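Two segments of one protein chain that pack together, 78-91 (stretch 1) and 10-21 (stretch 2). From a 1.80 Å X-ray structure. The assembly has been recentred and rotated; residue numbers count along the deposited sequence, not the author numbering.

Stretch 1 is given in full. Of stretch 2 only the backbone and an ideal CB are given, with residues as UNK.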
ATOM      1  N   THR D  78     -16.498  -4.121   6.269  1.00 26.05           N
ATOM      2  CA  THR D  78     -16.403  -3.643   7.642  1.00 27.86           C
ATOM      3  C   THR D  78     -15.009  -3.069   7.828  1.00 27.29           C
ATOM      4  O   THR D  78     -14.029  -3.621   7.311  1.00 23.53           O
ATOM      5  CB  THR D  78     -16.579  -4.773   8.679  1.00 29.71           C
ATOM      6  OG1 THR D  78     -15.589  -5.778   8.453  1.00 27.40           O
ATOM      7  CG2 THR D  78     -17.961  -5.389   8.585  1.00 27.88           C
ATOM      8  N   ILE D  79     -14.944  -1.937   8.523  1.00 21.41           N
ATOM      9  CA  ILE D  79     -13.688  -1.280   8.832  1.00 18.28           C
ATOM     10  C   ILE D  79     -13.675  -1.247  10.351  1.00 25.48           C
ATOM     11  O   ILE D  79     -14.503  -0.578  10.961  1.00 23.14           O
ATOM     12  CB  ILE D  79     -13.647   0.127   8.269  1.00 20.03           C
ATOM     13  CG1 ILE D  79     -13.846   0.070   6.739  1.00 20.76           C
ATOM     14  CG2 ILE D  79     -12.301   0.762   8.587  1.00 19.24           C
ATOM     15  CD1 ILE D  79     -13.866   1.423   6.061  1.00 21.55           C
ATOM     16  N   GLN D  80     -12.762  -2.007  10.952  1.00 23.49           N
ATOM     17  CA  GLN D  80     -12.685  -2.102  12.415  1.00 23.40           C
ATOM     18  C   GLN D  80     -11.467  -1.379  12.943  1.00 29.82           C
ATOM     19  O   GLN D  80     -10.465  -1.264  12.245  1.00 24.46           O
ATOM     20  CB  GLN D  80     -12.613  -3.562  12.839  1.00 24.34           C
ATOM     21  CG  GLN D  80     -13.715  -4.431  12.271  1.00 38.86           C
ATOM     22  CD  GLN D  80     -13.583  -5.871  12.706  1.00 38.59           C
ATOM     23  OE1 GLN D  80     -13.728  -6.186  13.887  1.00 55.31           O
ATOM     24  NE2 GLN D  80     -13.301  -6.752  11.761  1.00 42.32           N
ATOM     25  N   PHE D  81     -11.561  -0.894  14.179  1.00 29.34           N
ATOM     26  CA  PHE D  81     -10.466  -0.181  14.818  1.00 27.49           C
ATOM     27  C   PHE D  81     -10.202  -0.784  16.199  1.00 31.98           C
ATOM     28  O   PHE D  81     -11.082  -0.771  17.058  1.00 29.76           O
ATOM     29  CB  PHE D  81     -10.812   1.305  14.954  1.00 22.40           C
ATOM     30  CG  PHE D  81     -11.345   1.933  13.693  1.00 28.64           C
ATOM     31  CD1 PHE D  81     -12.623   1.625  13.233  1.00 25.03           C
ATOM     32  CD2 PHE D  81     -10.567   2.821  12.953  1.00 22.06           C
ATOM     33  CE1 PHE D  81     -13.118   2.189  12.052  1.00 27.38           C
ATOM     34  CE2 PHE D  81     -11.047   3.392  11.773  1.00 29.26           C
ATOM     35  CZ  PHE D  81     -12.329   3.074  11.320  1.00 26.33           C
ATOM     36  N   GLU D  82      -8.997  -1.327  16.392  1.00 24.60           N
ATOM     37  CA  GLU D  82      -8.589  -1.935  17.658  1.00 22.13           C
ATOM     38  C   GLU D  82      -7.393  -1.187  18.231  1.00 27.15           C
ATOM     39  O   GLU D  82      -6.563  -0.636  17.495  1.00 20.96           O
ATOM     40  CB  GLU D  82      -8.167  -3.392  17.479  1.00 28.08           C
ATOM     41  CG  GLU D  82      -9.220  -4.355  16.995  1.00 43.62           C
ATOM     42  CD  GLU D  82      -8.656  -5.756  16.864  1.00 50.05           C
ATOM     43  OE1 GLU D  82      -7.631  -5.911  16.167  1.00 53.14           O
ATOM     44  OE2 GLU D  82      -9.227  -6.700  17.455  1.00 52.11           O
ATOM     45  N   GLU D  83      -7.291  -1.164  19.553  1.00 24.75           N
ATOM     46  CA  GLU D  83      -6.164  -0.480  20.159  1.00 17.12           C
ATOM     47  C   GLU D  83      -4.930  -1.352  20.086  1.00 15.37           C
ATOM     48  O   GLU D  83      -5.020  -2.587  20.163  1.00 25.37           O
ATOM     49  CB  GLU D  83      -6.466  -0.142  21.629  1.00 19.78           C
ATOM     50  CG  GLU D  83      -7.421   1.013  21.813  1.00 21.03           C
ATOM     51  CD  GLU D  83      -7.401   1.540  23.233  1.00 40.22           C
ATOM     52  OE1 GLU D  83      -7.871   0.820  24.133  1.00 39.94           O
ATOM     53  OE2 GLU D  83      -6.897   2.667  23.445  1.00 42.36           O
ATOM     54  N   SER D  84      -3.774  -0.708  19.926  1.00 21.55           N
ATOM     55  CA  SER D  84      -2.483  -1.393  19.931  1.00 19.23           C
ATOM     56  C   SER D  84      -1.527  -0.487  20.720  1.00 18.19           C
ATOM     57  O   SER D  84      -1.812   0.691  20.951  1.00 24.11           O
ATOM     58  CB  SER D  84      -1.934  -1.622  18.504  1.00 23.60           C
ATOM     59  OG  SER D  84      -1.661  -0.404  17.848  1.00 26.36           O
ATOM     60  N   GLU D  85      -0.400  -1.042  21.140  1.00 30.58           N
ATOM     61  CA  GLU D  85       0.590  -0.290  21.901  1.00 23.86           C
ATOM     62  C   GLU D  85       0.906   1.092  21.310  1.00 30.95           C
ATOM     63  O   GLU D  85       0.751   2.112  21.982  1.00 27.15           O
ATOM     64  CB  GLU D  85       1.879  -1.121  21.993  1.00 35.46           C
ATOM     65  CG  GLU D  85       2.915  -0.586  22.969  1.00 50.00           C
ATOM     66  CD  GLU D  85       4.288  -1.212  22.766  1.00 40.48           C
ATOM     67  OE1 GLU D  85       4.380  -2.458  22.698  1.00 47.54           O
ATOM     68  OE2 GLU D  85       5.276  -0.453  22.680  1.00 55.01           O
ATOM     69  N   ALA D  86       1.324   1.138  20.045  1.00 21.23           N
ATOM     70  CA  ALA D  86       1.696   2.400  19.432  1.00 22.96           C
ATOM     71  C   ALA D  86       0.521   3.212  18.909  1.00 22.30           C
ATOM     72  O   ALA D  86       0.681   4.356  18.461  1.00 25.91           O
ATOM     73  CB  ALA D  86       2.730   2.148  18.315  1.00 20.51           C
ATOM     74  N   GLY D  87      -0.672   2.632  18.978  1.00 22.86           N
ATOM     75  CA  GLY D  87      -1.827   3.366  18.519  1.00 19.76           C
ATOM     76  C   GLY D  87      -3.064   2.569  18.165  1.00 26.20           C
ATOM     77  O   GLY D  87      -3.837   2.160  19.033  1.00 24.13           O
ATOM     78  N   THR D  88      -3.236   2.333  16.872  1.00 25.03           N
ATOM     79  CA  THR D  88      -4.414   1.644  16.371  1.00 26.60           C
ATOM     80  C   THR D  88      -4.106   0.636  15.269  1.00 25.50           C
ATOM     81  O   THR D  88      -3.188   0.831  14.482  1.00 22.07           O
ATOM     82  CB  THR D  88      -5.394   2.681  15.741  1.00 19.65           C
ATOM     83  OG1 THR D  88      -5.737   3.688  16.709  1.00 22.23           O
ATOM     84  CG2 THR D  88      -6.674   1.982  15.212  1.00 19.34           C
ATOM     85  N   VAL D  89      -4.867  -0.446  15.221  1.00 19.24           N
ATOM     86  CA  VAL D  89      -4.741  -1.397  14.122  1.00 16.66           C
ATOM     87  C   VAL D  89      -6.078  -1.325  13.406  1.00 24.42           C
ATOM     88  O   VAL D  89      -7.116  -1.571  14.015  1.00 20.06           O
ATOM     89  CB  VAL D  89      -4.523  -2.835  14.592  1.00 21.15           C
ATOM     90  CG1 VAL D  89      -4.673  -3.799  13.417  1.00 21.95           C
ATOM     91  CG2 VAL D  89      -3.114  -2.962  15.203  1.00 19.11           C
ATOM     92  N   VAL D  90      -6.051  -0.971  12.125  1.00 20.13           N
ATOM     93  CA  VAL D  90      -7.275  -0.894  11.339  1.00 23.59           C
ATOM     94  C   VAL D  90      -7.385  -2.202  10.565  1.00 28.48           C
ATOM     95  O   VAL D  90      -6.410  -2.676   9.977  1.00 23.35           O
ATOM     96  CB  VAL D  90      -7.238   0.272  10.326  1.00 25.15           C
ATOM     97  CG1 VAL D  90      -8.582   0.350   9.569  1.00 27.42           C
ATOM     98  CG2 VAL D  90      -6.936   1.575  11.033  1.00 29.69           C
ATOM     99  N   THR D  91      -8.564  -2.804  10.571  1.00 22.54           N
ATOM    100  CA  THR D  91      -8.748  -4.042   9.856  1.00 23.85           C
ATOM    101  C   THR D  91      -9.875  -3.869   8.866  1.00 29.74           C
ATOM    102  O   THR D  91     -11.018  -3.668   9.270  1.00 24.63           O
ATOM    103  CB  THR D  91      -9.111  -5.192  10.804  1.00 27.39           C
ATOM    104  OG1 THR D  91      -8.099  -5.313  11.811  1.00 25.88           O
ATOM    105  CG2 THR D  91      -9.200  -6.502  10.039  1.00 24.81           C
ATOM    106  N   UNK D  10      -0.028   4.858  14.029  1.00 16.77           N
ATOM    107  CA  UNK D  10       0.433   5.353  15.330  1.00 20.43           C
ATOM    108  C   UNK D  10      -0.260   6.571  15.942  1.00 21.19           C
ATOM    109  O   UNK D  10       0.395   7.553  16.325  1.00 22.90           O
ATOM    110  CB  UNK D  10       1.920   5.689  15.202  1.00 20.43           C
ATOM    111  N   UNK D  11      -1.589   6.511  16.025  1.00 24.72           N
ATOM    112  CA  UNK D  11      -2.387   7.578  16.633  1.00 28.11           C
ATOM    113  C   UNK D  11      -3.529   6.891  17.363  1.00 23.25           C
ATOM    114  O   UNK D  11      -3.790   5.722  17.122  1.00 19.89           O
ATOM    115  CB  UNK D  11      -2.899   8.580  15.596  1.00 28.11           C
ATOM    116  N   UNK D  12      -4.206   7.601  18.287  1.00 23.83           N
ATOM    117  CA  UNK D  12      -5.318   6.993  19.026  1.00 26.16           C
ATOM    118  C   UNK D  12      -6.464   6.563  18.109  1.00 22.07           C
ATOM    119  O   UNK D  12      -6.717   7.183  17.081  1.00 22.63           O
ATOM    120  CB  UNK D  12      -5.844   7.974  20.076  1.00 26.16           C
ATOM    121  N   UNK D  13      -7.145   5.499  18.525  1.00 25.88           N
ATOM    122  CA  UNK D  13      -8.260   4.903  17.801  1.00 30.74           C
ATOM    123  C   UNK D  13      -9.340   5.901  17.404  1.00 33.83           C
ATOM    124  O   UNK D  13      -9.873   5.827  16.293  1.00 30.86           O
ATOM    125  CB  UNK D  13      -8.886   3.796  18.652  1.00 30.74           C
ATOM    126  N   UNK D  14      -9.661   6.831  18.304  1.00 26.78           N
ATOM    127  CA  UNK D  14     -10.678   7.838  18.025  1.00 32.11           C
ATOM    128  C   UNK D  14     -10.279   8.664  16.817  1.00 31.19           C
ATOM    129  O   UNK D  14     -11.102   8.955  15.948  1.00 33.41           O
ATOM    130  CB  UNK D  14     -10.896   8.742  19.240  1.00 32.11           C
ATOM    131  N   UNK D  15      -9.006   9.039  16.758  1.00 27.97           N
ATOM    132  CA  UNK D  15      -8.504   9.853  15.667  1.00 27.35           C
ATOM    133  C   UNK D  15      -8.584   9.145  14.317  1.00 20.51           C
ATOM    134  O   UNK D  15      -8.876   9.774  13.304  1.00 34.38           O
ATOM    135  CB  UNK D  15      -7.057  10.260  15.952  1.00 27.35           C
ATOM    136  N   UNK D  16      -8.317   7.847  14.308  1.00 22.74           N
ATOM    137  CA  UNK D  16      -8.379   7.083  13.064  1.00 24.47           C
ATOM    138  C   UNK D  16      -9.847   6.953  12.638  1.00 28.26           C
ATOM    139  O   UNK D  16     -10.179   7.123  11.469  1.00 29.42           O
ATOM    140  CB  UNK D  16      -7.733   5.706  13.232  1.00 24.47           C
ATOM    141  N   UNK D  17     -10.722   6.657  13.597  1.00 32.03           N
ATOM    142  CA  UNK D  17     -12.152   6.519  13.325  1.00 22.84           C
ATOM    143  C   UNK D  17     -12.659   7.813  12.703  1.00 29.73           C
ATOM    144  O   UNK D  17     -13.343   7.797  11.678  1.00 24.62           O
ATOM    145  CB  UNK D  17     -12.929   6.186  14.600  1.00 22.84           C
ATOM    146  N   UNK D  18     -12.300   8.939  13.317  1.00 21.79           N
ATOM    147  CA  UNK D  18     -12.717  10.243  12.832  1.00 26.68           C
ATOM    148  C   UNK D  18     -12.238  10.532  11.417  1.00 35.03           C
ATOM    149  O   UNK D  18     -12.910  11.238  10.666  1.00 26.73           O
ATOM    150  CB  UNK D  18     -12.207  11.332  13.778  1.00 26.68           C
ATOM    151  N   UNK D  19     -11.067  10.003  11.061  1.00 25.19           N
ATOM    152  CA  UNK D  19     -10.509  10.216   9.734  1.00 29.36           C
ATOM    153  C   UNK D  19     -11.459   9.735   8.638  1.00 22.12           C
ATOM    154  O   UNK D  19     -11.509  10.334   7.557  1.00 26.14           O
ATOM    155  CB  UNK D  19      -9.162   9.501   9.611  1.00 29.36           C
ATOM    156  N   UNK D  20     -12.208   8.674   8.915  1.00 23.30           N
ATOM    157  CA  UNK D  20     -13.154   8.135   7.931  1.00 20.93           C
ATOM    158  C   UNK D  20     -14.502   8.864   7.931  1.00 30.71           C
ATOM    159  O   UNK D  20     -14.950   9.350   6.891  1.00 27.59           O
ATOM    160  CB  UNK D  20     -13.383   6.646   8.200  1.00 20.93           C
ATOM    161  N   UNK D  21     -15.145   8.942   9.098  1.00 32.47           N
ATOM    162  CA  UNK D  21     -16.471   9.556   9.197  1.00 25.52           C
ATOM    163  C   UNK D  21     -16.575  11.072   9.042  1.00 33.78           C
ATOM    164  O   UNK D  21     -17.639  11.583   8.685  1.00 42.66           O
ATOM    165  CB  UNK D  21     -17.063   9.187  10.559  1.00 25.52           C
TER

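Stretch 1 is a hairpin whose two strands are joined by a type I turn from S84 to G87; I79, F81, T88 and V90 point toward stretch 2, whose helix runs nearly antiparallel to the first strand.

At position 10 the CA lies 3.3 Å from A86 O, a CA-H...O contact, and the CB points away overall, though close to the turn. Small or polar residues would suit. The residue is D10, whose OD1 comes back to 3.5 Å from A86 CB.

Position 11 has extended backbone angles and a CB directed away, so stretch 1 hardly restricts its side chain. The backbone does the work: the hydroxyl of T88 donates a hydrogen bond from OG1 to the carbonyl O of residue 11 at 2.8 Å. That residue is V11. Alongside, G87 CA approaches V11 O to 3.4 Å; a CB on G87 would clash with V11 N.

Position 12 precedes the helix, with phi -62° and psi 149° and a CB pointing away. Serine, threonine, aspartate or proline would fit; it is P12, at the N-cap position.

At position 13 the CB points sideways, 3.7 Å from T88 OG1, with F81 and E83 beyond. A long side chain could reach across the first strand there, and a basic one would suit the acceptor F81 O and the acid E83. R13 reaches across: its CD lies 3.2 Å from F81 O, and E83 CG sits over one face of the guanidinium. Its backbone N donates to a water that in turn donates to G87 O and, weakly, to E83 OE2.

Positions 14 and 15 have no stretch 1 atom within 5.5 Å of their CBs; they are E14 and T15.

Position 16 points directly at stretch 1, its CB near F81, T88 and V90. A compact apolar residue, such as valine, isoleucine or leucine, is expected. V16 places CG1 3.5 Å from F81 CE2 and 3.6 Å from V90 CG2.

At position 17 the CB is sideways, 4.4 Å from F81 CE2; an apolar or aromatic group could flank that ring. F17 lays its CA over the F81 face and turns its ring edge toward it, with centroids 5.7 Å apart.

Positions 18 and 19 point away and sideways, out of contact; they are E18 and A19.

Position 20 points toward I79 and F81, with its CB still 4.9 Å from F81 CZ, room for a large apolar group. F20 fills it: CE1 reaches F81 CE2 at 3.6 Å, and I79 CG2 lies over its ring face.

Position 21, out of reach, is V21.

Stretch 2 (10-21) DVPRETVFEAFV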
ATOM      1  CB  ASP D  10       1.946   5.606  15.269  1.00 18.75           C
ATOM      2  CG  ASP D  10       2.744   4.354  14.918  1.00 21.25           C
ATOM      3  OD1 ASP D  10       2.212   3.222  14.995  1.00 22.60           O
ATOM      4  OD2 ASP D  10       3.940   4.497  14.578  1.00 24.14           O
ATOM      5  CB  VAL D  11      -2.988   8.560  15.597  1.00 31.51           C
ATOM      6  CG1 VAL D  11      -1.887   9.315  14.880  1.00 30.18           C
ATOM      7  CG2 VAL D  11      -3.860   7.814  14.617  1.00 23.68           C
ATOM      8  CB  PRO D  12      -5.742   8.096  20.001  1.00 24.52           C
ATOM      9  CG  PRO D  12      -4.467   8.851  20.227  1.00 25.99           C
ATOM     10  CD  PRO D  12      -3.905   8.940  18.811  1.00 22.75           C
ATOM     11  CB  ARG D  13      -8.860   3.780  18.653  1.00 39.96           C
ATOM     12  CG  ARG D  13      -9.827   2.891  17.922  1.00 41.85           C
ATOM     13  CD  ARG D  13     -10.283   1.755  18.805  1.00 47.01           C
ATOM     14  NE  ARG D  13     -10.961   2.242  20.001  1.00 46.21           N
ATOM     15  CZ  ARG D  13     -11.723   1.483  20.782  1.00 53.41           C
ATOM     16  NH1 ARG D  13     -11.906   0.200  20.492  1.00 51.92           N
ATOM     17  NH2 ARG D  13     -12.298   2.006  21.854  1.00 48.42           N
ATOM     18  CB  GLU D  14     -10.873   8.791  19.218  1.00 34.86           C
ATOM     19  CG  GLU D  14     -11.409   8.160  20.496  1.00 44.61           C
ATOM     20  CD  GLU D  14     -10.397   7.265  21.180  1.00 49.91           C
ATOM     21  OE1 GLU D  14      -9.179   7.487  20.966  1.00 34.62           O
ATOM     22  OE2 GLU D  14     -10.821   6.357  21.937  1.00 38.56           O
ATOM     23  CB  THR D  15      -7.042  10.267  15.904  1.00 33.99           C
ATOM     24  OG1 THR D  15      -6.953  11.028  17.114  1.00 35.40           O
ATOM     25  CG2 THR D  15      -6.537  11.117  14.741  1.00 33.50           C
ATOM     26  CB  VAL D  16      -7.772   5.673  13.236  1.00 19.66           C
ATOM     27  CG1 VAL D  16      -7.868   4.903  11.914  1.00 25.57           C
ATOM     28  CG2 VAL D  16      -6.301   5.783  13.677  1.00 18.19           C
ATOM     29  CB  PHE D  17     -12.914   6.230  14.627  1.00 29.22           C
ATOM     30  CG  PHE D  17     -14.422   6.193  14.467  1.00 27.11           C
ATOM     31  CD1 PHE D  17     -15.068   5.030  14.047  1.00 33.17           C
ATOM     32  CD2 PHE D  17     -15.184   7.327  14.731  1.00 29.43           C
ATOM     33  CE1 PHE D  17     -16.463   5.001  13.893  1.00 34.21           C
ATOM     34  CE2 PHE D  17     -16.573   7.311  14.579  1.00 29.52           C
ATOM     35  CZ  PHE D  17     -17.210   6.145  14.161  1.00 34.22           C
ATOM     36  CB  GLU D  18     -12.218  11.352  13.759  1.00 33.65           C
ATOM     37  CG  GLU D  18     -12.966  11.466  15.087  1.00 28.91           C
ATOM     38  CD  GLU D  18     -14.453  11.794  14.922  1.00 33.02           C
ATOM     39  OE1 GLU D  18     -14.783  12.800  14.256  1.00 38.02           O
ATOM     40  OE2 GLU D  18     -15.284  11.042  15.464  1.00 37.25           O
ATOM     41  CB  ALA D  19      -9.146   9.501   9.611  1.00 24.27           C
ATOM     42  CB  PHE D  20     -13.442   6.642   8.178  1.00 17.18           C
ATOM     43  CG  PHE D  20     -12.302   5.698   7.819  1.00 26.50           C
ATOM     44  CD1 PHE D  20     -11.276   5.420   8.732  1.00 20.04           C
ATOM     45  CD2 PHE D  20     -12.288   5.050   6.582  1.00 19.79           C
ATOM     46  CE1 PHE D  20     -10.252   4.505   8.414  1.00 25.90           C
ATOM     47  CE2 PHE D  20     -11.277   4.131   6.248  1.00 23.42           C
ATOM     48  CZ  PHE D  20     -10.255   3.857   7.170  1.00 20.15           C
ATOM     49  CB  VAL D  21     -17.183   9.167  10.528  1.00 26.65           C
ATOM     50  CG1 VAL D  21     -17.206   7.650  10.698  1.00 27.20           C
ATOM     51  CG2 VAL D  21     -16.495   9.832  11.715  1.00 29.04           C
TER
HETATM   52  O   HOH W   1      -6.167   3.861  20.414  1.00 28.73           O
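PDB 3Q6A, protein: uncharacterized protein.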